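Local atomic coordinates of DsbA-like disulfide oxidoreductase (Wolbachia endosymbiont of Drosophila melanogaster, PDB entry 6EEZ), a protein that catalyses thiol-disulfide exchange, acting as a disulfide isomerase of the DsbA-like branch of the thioredoxin superfamily. Residues A77-A81 with F110-I115; A82-A87 with I140-I144. One frame throughout, in Å; residues are numbered along the deposited sequence.

Contact 1: A77-A81 with F110-I115; sequences ASLKA and FSDESI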
ATOM      1  N   ALA A  77      15.965  -5.494   0.413  1.00 49.83           N
ATOM      2  CA  ALA A  77      15.217  -5.602   1.667  1.00 48.79           C
ATOM      3  C   ALA A  77      13.735  -5.191   1.503  1.00 47.70           C
ATOM      4  O   ALA A  77      12.849  -5.801   2.093  1.00 47.68           O
ATOM      5  CB  ALA A  77      15.900  -4.746   2.744  1.00 49.26           C
ATOM      6  N   SER A  78      13.474  -4.172   0.688  1.00 45.53           N
ATOM      7  CA  SER A  78      12.106  -3.699   0.464  1.00 44.84           C
ATOM      8  C   SER A  78      11.317  -4.692  -0.376  1.00 45.61           C
ATOM      9  O   SER A  78      10.138  -4.905  -0.154  1.00 45.34           O
ATOM     10  CB  SER A  78      12.105  -2.341  -0.229  1.00 43.76           C
ATOM     11  OG  SER A  78      12.531  -1.308   0.634  1.00 43.42           O
ATOM     12  N   LEU A  79      11.988  -5.293  -1.348  1.00 45.44           N
ATOM     13  CA  LEU A  79      11.355  -6.253  -2.236  1.00 46.34           C
ATOM     14  C   LEU A  79      10.966  -7.481  -1.461  1.00 47.28           C
ATOM     15  O   LEU A  79       9.894  -8.033  -1.669  1.00 47.49           O
ATOM     16  CB  LEU A  79      12.293  -6.633  -3.382  1.00 47.30           C
ATOM     17  CG  LEU A  79      11.757  -7.614  -4.426  1.00 48.60           C
ATOM     18  CD1 LEU A  79      10.484  -7.103  -5.067  1.00 47.62           C
ATOM     19  CD2 LEU A  79      12.793  -7.851  -5.508  1.00 49.16           C
ATOM     20  N   LYS A  80      11.856  -7.907  -0.564  1.00 48.69           N
ATOM     21  CA  LYS A  80      11.589  -9.030   0.330  1.00 49.90           C
ATOM     22  C   LYS A  80      10.383  -8.775   1.219  1.00 49.05           C
ATOM     23  O   LYS A  80       9.496  -9.617   1.330  1.00 49.98           O
ATOM     24  CB  LYS A  80      12.794  -9.314   1.211  1.00 51.05           C
ATOM     25  CG  LYS A  80      13.944  -9.977   0.511  1.00 52.59           C
ATOM     26  CD  LYS A  80      15.046 -10.193   1.516  1.00 54.60           C
ATOM     27  CE  LYS A  80      16.227 -10.948   0.945  1.00 58.62           C
ATOM     28  NZ  LYS A  80      17.317 -10.954   1.941  1.00 61.67           N
ATOM     29  N   ALA A  81      10.361  -7.615   1.860  1.00 42.08           N
ATOM     30  CA  ALA A  81       9.280  -7.300   2.772  1.00 41.24           C
ATOM     31  C   ALA A  81       7.982  -7.149   1.977  1.00 40.72           C
ATOM     32  O   ALA A  81       6.922  -7.589   2.415  1.00 40.69           O
ATOM     33  CB  ALA A  81       9.594  -6.048   3.572  1.00 40.43           C
ATOM     34  N   PHE A 110      15.472  -4.672   6.908  1.00 52.49           N
ATOM     35  CA  PHE A 110      14.923  -6.019   6.969  1.00 52.88           C
ATOM     36  C   PHE A 110      16.007  -7.070   6.728  1.00 56.04           C
ATOM     37  O   PHE A 110      16.985  -6.839   6.006  1.00 57.01           O
ATOM     38  CB  PHE A 110      13.781  -6.198   5.960  1.00 51.56           C
ATOM     39  CG  PHE A 110      12.640  -5.244   6.161  1.00 49.56           C
ATOM     40  CD1 PHE A 110      11.804  -5.377   7.260  1.00 50.30           C
ATOM     41  CD2 PHE A 110      12.409  -4.209   5.261  1.00 47.26           C
ATOM     42  CE1 PHE A 110      10.763  -4.502   7.468  1.00 48.71           C
ATOM     43  CE2 PHE A 110      11.362  -3.331   5.457  1.00 45.77           C
ATOM     44  CZ  PHE A 110      10.527  -3.482   6.560  1.00 46.65           C
ATOM     45  N   SER A 111      15.816  -8.215   7.369  1.00 55.63           N
ATOM     46  CA  SER A 111      16.593  -9.421   7.126  1.00 59.35           C
ATOM     47  C   SER A 111      15.604 -10.584   7.068  1.00 58.68           C
ATOM     48  O   SER A 111      14.452 -10.434   7.483  1.00 56.21           O
ATOM     49  CB  SER A 111      17.635  -9.644   8.222  1.00 63.91           C
ATOM     50  OG  SER A 111      17.032  -9.637   9.497  1.00 63.83           O
ATOM     51  N   ASP A 112      16.041 -11.722   6.537  1.00 66.21           N
ATOM     52  CA  ASP A 112      15.171 -12.880   6.396  1.00 66.68           C
ATOM     53  C   ASP A 112      14.539 -13.188   7.737  1.00 66.94           C
ATOM     54  O   ASP A 112      13.339 -13.458   7.835  1.00 65.66           O
ATOM     55  CB  ASP A 112      15.950 -14.099   5.905  1.00 70.30           C
ATOM     56  CG  ASP A 112      16.505 -13.925   4.509  1.00 70.59           C
ATOM     57  OD1 ASP A 112      16.433 -12.813   3.948  1.00 68.36           O
ATOM     58  OD2 ASP A 112      17.035 -14.916   3.974  1.00 73.33           O
ATOM     59  N   GLU A 113      15.369 -13.106   8.769  1.00 66.20           N
ATOM     60  CA  GLU A 113      14.994 -13.522  10.109  1.00 67.25           C
ATOM     61  C   GLU A 113      13.956 -12.570  10.698  1.00 64.51           C
ATOM     62  O   GLU A 113      12.923 -13.005  11.203  1.00 63.96           O
ATOM     63  CB  GLU A 113      16.233 -13.586  11.016  1.00 71.26           C
ATOM     64  CG  GLU A 113      17.423 -14.384  10.438  1.00 75.48           C
ATOM     65  CD  GLU A 113      18.411 -13.522   9.637  1.00 75.40           C
ATOM     66  OE1 GLU A 113      19.569 -13.357  10.091  1.00 79.23           O
ATOM     67  OE2 GLU A 113      18.041 -13.023   8.552  1.00 71.88           O
ATOM     68  N   SER A 114      14.237 -11.274  10.618  1.00 61.14           N
ATOM     69  CA  SER A 114      13.364 -10.257  11.189  1.00 58.95           C
ATOM     70  C   SER A 114      11.978 -10.277  10.540  1.00 57.02           C
ATOM     71  O   SER A 114      10.975 -10.002  11.203  1.00 56.29           O
ATOM     72  CB  SER A 114      13.984  -8.872  11.027  1.00 57.89           C
ATOM     73  OG  SER A 114      13.921  -8.465   9.671  1.00 55.52           O
ATOM     74  N   ILE A 115      11.929 -10.592   9.244  1.00 57.85           N
ATOM     75  CA  ILE A 115      10.662 -10.764   8.542  1.00 56.76           C
ATOM     76  C   ILE A 115       9.895 -11.968   9.108  1.00 58.42           C
ATOM     77  O   ILE A 115       8.677 -11.902   9.241  1.00 57.45           O
ATOM     78  CB  ILE A 115      10.870 -10.940   7.009  1.00 56.35           C
ATOM     79  CG1 ILE A 115      11.301  -9.612   6.382  1.00 54.60           C
ATOM     80  CG2 ILE A 115       9.584 -11.423   6.322  1.00 55.48           C
ATOM     81  CD1 ILE A 115      11.629  -9.692   4.904  1.00 54.37           C
TER
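Ala81 lays its CB over one face of the Phe110 ring, 3.8 Å from the ring centroid and 15° off the normal, a CH-pi contact offset toward the rim on the CE2 side. With CG beside its backbone N (chi1 -59°), Phe110 reaches across to helix 76-91 before the chain turns into helix 112-121. One turn earlier on the same helix, Ala77 CB lies 4.1 Å from Phe110 CB. Alanine suits both places, since a methyl group lets the aromatic residue sit close against the helix backbone. Ile115 sends CD1 to 3.9 Å from Lys80 CB, so the base of the lysine serves as an apolar surface. Beyond CG the lysine chain is extended and carries its ammonium to the more exposed margin, where Lys80 NZ gives a salt bridge of 2.9 Å to Asp112 OD1, meeting the oxygen nearly along its C-O bond.

Behind these residues, Ser111 is the N-cap of helix 112-121: its OG accepts a weak bond from Ser114 N, 3.4 Å long, while Ser114 OG donates to Ser111 O at 3.0 Å. Ser111 O also takes the amide of Ile115, so two donors hold the first turn in place just after Phe110. Tyr43 touches both Ala81 and Phe110, and Ser44 also packs on the phenylalanine. The contact thus joins two helices of the helical insertion of a DsbA-like thioredoxin fold, beside the loop that leads into the Cys45-Cys48 disulfide of the CxxC motif.

Contact 2: A82-A87 with I140-I144; sequences AKSALA and IEQMI
Lys83 and Glu141 join the two helices at the partly exposed edge of the contact through a salt bridge, with Lys83 NZ 2.8 Å from Glu141 OE1. Both side chains bend to meet: the lysine turns at chi2 (-99°) and again at chi4, while Glu141, whose CB points away from helix 76-91, folds back at chi2 (69°). The other carboxylate oxygen, Glu141 OE2, accepts from Asn145 one turn on, which fixes the rotation of the group. The lysine's methylenes do apolar work on the way, Lys83 CD resting 3.5 Å from Ile140 CG2 and its chain crossing that of Ile144 at about a right angle.

This pairs helix 76-91 with helix 137-154, both part of the helical segment that DsbA-like proteins insert into the thioredoxin fold, the latter helix running on toward strand 161-164. The short segments run at 120° to each other with axes 10.1 Å apart, a separation filled by branched and long apolar side chains.

Inside the salt bridge, Leu86 slides past Ile140 in the opposite direction, with Leu86 CB 4.1 Å from Ile140 CG1. Ile140 CD1 reaches on to Ala87, whose small CB lies 4.2 Å away. The other end of the leucine meets Met143: Met143 CE comes to 3.9 Å from Leu86 CD2, the flexible thioether fitting itself to the branched tip. At the N-terminal end of 82-87, Ile144 CD1 is 3.9 Å from Ala82 CB, and Pro72 packs on both residues.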
ATOM      1  N   ALA A  82       8.077  -6.602   0.772  1.00 43.70           N
ATOM      2  CA  ALA A  82       6.897  -6.473  -0.067  1.00 43.41           C
ATOM      3  C   ALA A  82       6.374  -7.851  -0.450  1.00 44.91           C
ATOM      4  O   ALA A  82       5.180  -8.112  -0.324  1.00 44.98           O
ATOM      5  CB  ALA A  82       7.193  -5.649  -1.318  1.00 42.81           C
ATOM      6  N   LYS A  83       7.262  -8.724  -0.913  1.00 46.18           N
ATOM      7  CA  LYS A  83       6.875 -10.065  -1.333  1.00 47.53           C
ATOM      8  C   LYS A  83       6.246 -10.857  -0.180  1.00 47.92           C
ATOM      9  O   LYS A  83       5.293 -11.622  -0.365  1.00 48.32           O
ATOM     10  CB  LYS A  83       8.088 -10.846  -1.861  1.00 49.03           C
ATOM     11  CG  LYS A  83       8.725 -10.315  -3.154  1.00 50.16           C
ATOM     12  CD  LYS A  83       8.255 -11.089  -4.378  1.00 51.95           C
ATOM     13  CE  LYS A  83       8.948 -10.628  -5.658  1.00 51.92           C
ATOM     14  NZ  LYS A  83       9.366 -11.771  -6.520  1.00 52.98           N
ATOM     15  N   SER A  84       6.811 -10.678   1.006  1.00 45.65           N
ATOM     16  CA  SER A  84       6.368 -11.395   2.190  1.00 46.05           C
ATOM     17  C   SER A  84       4.960 -10.922   2.569  1.00 44.82           C
ATOM     18  O   SER A  84       4.081 -11.730   2.895  1.00 45.18           O
ATOM     19  CB  SER A  84       7.372 -11.176   3.335  1.00 46.02           C
ATOM     20  OG  SER A  84       8.696 -11.576   2.965  1.00 46.73           O
ATOM     21  N   ALA A  85       4.740  -9.615   2.482  1.00 45.31           N
ATOM     22  CA  ALA A  85       3.438  -9.027   2.762  1.00 44.26           C
ATOM     23  C   ALA A  85       2.351  -9.683   1.926  1.00 44.26           C
ATOM     24  O   ALA A  85       1.318 -10.101   2.448  1.00 44.12           O
ATOM     25  CB  ALA A  85       3.462  -7.538   2.507  1.00 42.96           C
ATOM     26  N   LEU A  86       2.571  -9.787   0.627  1.00 42.66           N
ATOM     27  CA  LEU A  86       1.555 -10.400  -0.210  1.00 43.10           C
ATOM     28  C   LEU A  86       1.476 -11.911   0.046  1.00 44.86           C
ATOM     29  O   LEU A  86       0.428 -12.507  -0.158  1.00 45.13           O
ATOM     30  CB  LEU A  86       1.821 -10.110  -1.682  1.00 43.80           C
ATOM     31  CG  LEU A  86       1.558  -8.660  -2.079  1.00 42.19           C
ATOM     32  CD1 LEU A  86       1.973  -8.386  -3.526  1.00 42.01           C
ATOM     33  CD2 LEU A  86       0.088  -8.352  -1.895  1.00 41.30           C
ATOM     34  N   ALA A  87       2.559 -12.527   0.515  1.00 47.97           N
ATOM     35  CA  ALA A  87       2.533 -13.961   0.785  1.00 49.30           C
ATOM     36  C   ALA A  87       1.596 -14.249   1.961  1.00 48.91           C
ATOM     37  O   ALA A  87       0.943 -15.292   2.015  1.00 49.47           O
ATOM     38  CB  ALA A  87       3.916 -14.484   1.071  1.00 50.63           C
ATOM     39  N   ILE A 140       2.547 -12.928  -7.095  1.00 45.85           N
ATOM     40  CA  ILE A 140       3.150 -11.870  -6.298  1.00 44.93           C
ATOM     41  C   ILE A 140       4.078 -11.032  -7.180  1.00 43.97           C
ATOM     42  O   ILE A 140       4.077  -9.807  -7.112  1.00 42.57           O
ATOM     43  CB  ILE A 140       3.950 -12.443  -5.110  1.00 46.48           C
ATOM     44  CG1 ILE A 140       2.997 -13.137  -4.131  1.00 47.44           C
ATOM     45  CG2 ILE A 140       4.739 -11.339  -4.418  1.00 45.63           C
ATOM     46  CD1 ILE A 140       3.687 -14.012  -3.113  1.00 49.10           C
ATOM     47  N   GLU A 141       4.890 -11.714  -7.978  1.00 54.14           N
ATOM     48  CA  GLU A 141       5.824 -11.050  -8.863  1.00 53.26           C
ATOM     49  C   GLU A 141       5.044 -10.143  -9.821  1.00 52.12           C
ATOM     50  O   GLU A 141       5.391  -8.984 -10.002  1.00 50.25           O
ATOM     51  CB  GLU A 141       6.661 -12.085  -9.626  1.00 54.49           C
ATOM     52  CG  GLU A 141       7.494 -11.521 -10.784  1.00 54.04           C
ATOM     53  CD  GLU A 141       8.642 -10.629 -10.312  1.00 53.19           C
ATOM     54  OE1 GLU A 141       8.952 -10.637  -9.097  1.00 53.72           O
ATOM     55  OE2 GLU A 141       9.248  -9.936 -11.161  1.00 52.13           O
ATOM     56  N   GLN A 142       3.974 -10.682 -10.401  1.00 53.79           N
ATOM     57  CA  GLN A 142       3.122  -9.943 -11.330  1.00 52.52           C
ATOM     58  C   GLN A 142       2.526  -8.706 -10.683  1.00 51.30           C
ATOM     59  O   GLN A 142       2.512  -7.627 -11.292  1.00 50.33           O
ATOM     60  CB  GLN A 142       2.000 -10.840 -11.858  1.00 53.08           C
ATOM     61  CG  GLN A 142       1.210 -10.237 -12.996  1.00 51.99           C
ATOM     62  CD  GLN A 142       0.132 -11.170 -13.527  1.00 53.50           C
ATOM     63  OE1 GLN A 142      -0.976 -11.202 -12.997  1.00 53.89           O
ATOM     64  NE2 GLN A 142       0.451 -11.930 -14.585  1.00 54.68           N
ATOM     65  N   MET A 143       2.049  -8.861  -9.449  1.00 43.30           N
ATOM     66  CA  MET A 143       1.398  -7.750  -8.750  1.00 42.09           C
ATOM     67  C   MET A 143       2.380  -6.635  -8.436  1.00 41.02           C
ATOM     68  O   MET A 143       2.029  -5.462  -8.502  1.00 39.52           O
ATOM     69  CB  MET A 143       0.729  -8.231  -7.455  1.00 42.75           C
ATOM     70  CG  MET A 143      -0.541  -9.047  -7.669  1.00 43.39           C
ATOM     71  SD  MET A 143      -1.168  -9.814  -6.142  1.00 43.18           S
ATOM     72  CE  MET A 143      -1.807  -8.370  -5.301  1.00 42.12           C
ATOM     73  N   ILE A 144       3.607  -6.992  -8.083  1.00 42.89           N
ATOM     74  CA  ILE A 144       4.590  -5.989  -7.705  1.00 41.90           C
ATOM     75  C   ILE A 144       5.079  -5.263  -8.958  1.00 40.77           C
ATOM     76  O   ILE A 144       5.281  -4.050  -8.947  1.00 39.13           O
ATOM     77  CB  ILE A 144       5.767  -6.617  -6.941  1.00 42.69           C
ATOM     78  CG1 ILE A 144       5.330  -6.921  -5.502  1.00 43.48           C
ATOM     79  CG2 ILE A 144       6.993  -5.692  -6.960  1.00 40.75           C
ATOM     80  CD1 ILE A 144       6.383  -7.533  -4.639  1.00 44.21           C
TER

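How the contacts relate
After the N-terminal helices and strands 27-29, 36-41 and 65-70, the chain enters helix 76-91, which supplies the first segment of each contact in consecutive turns. Contact 1 closes the shorter loop, spanning helix 96-105, when the chain comes back at 110-115. Contact 2 closes the longer one, after helices 112-121 and 126-135, when 140-144 arrives. The segments alternate along the chain, so the two loops cross. Their centres lie about 12 Å apart, and they touch where Ile115 CG2 is 3.5 Å from Ser84 OG and where Leu79 CD1 is 4.1 Å from Ile144 CD1. Helix 76-91 thereby ties helix 112-121 to helix 137-154.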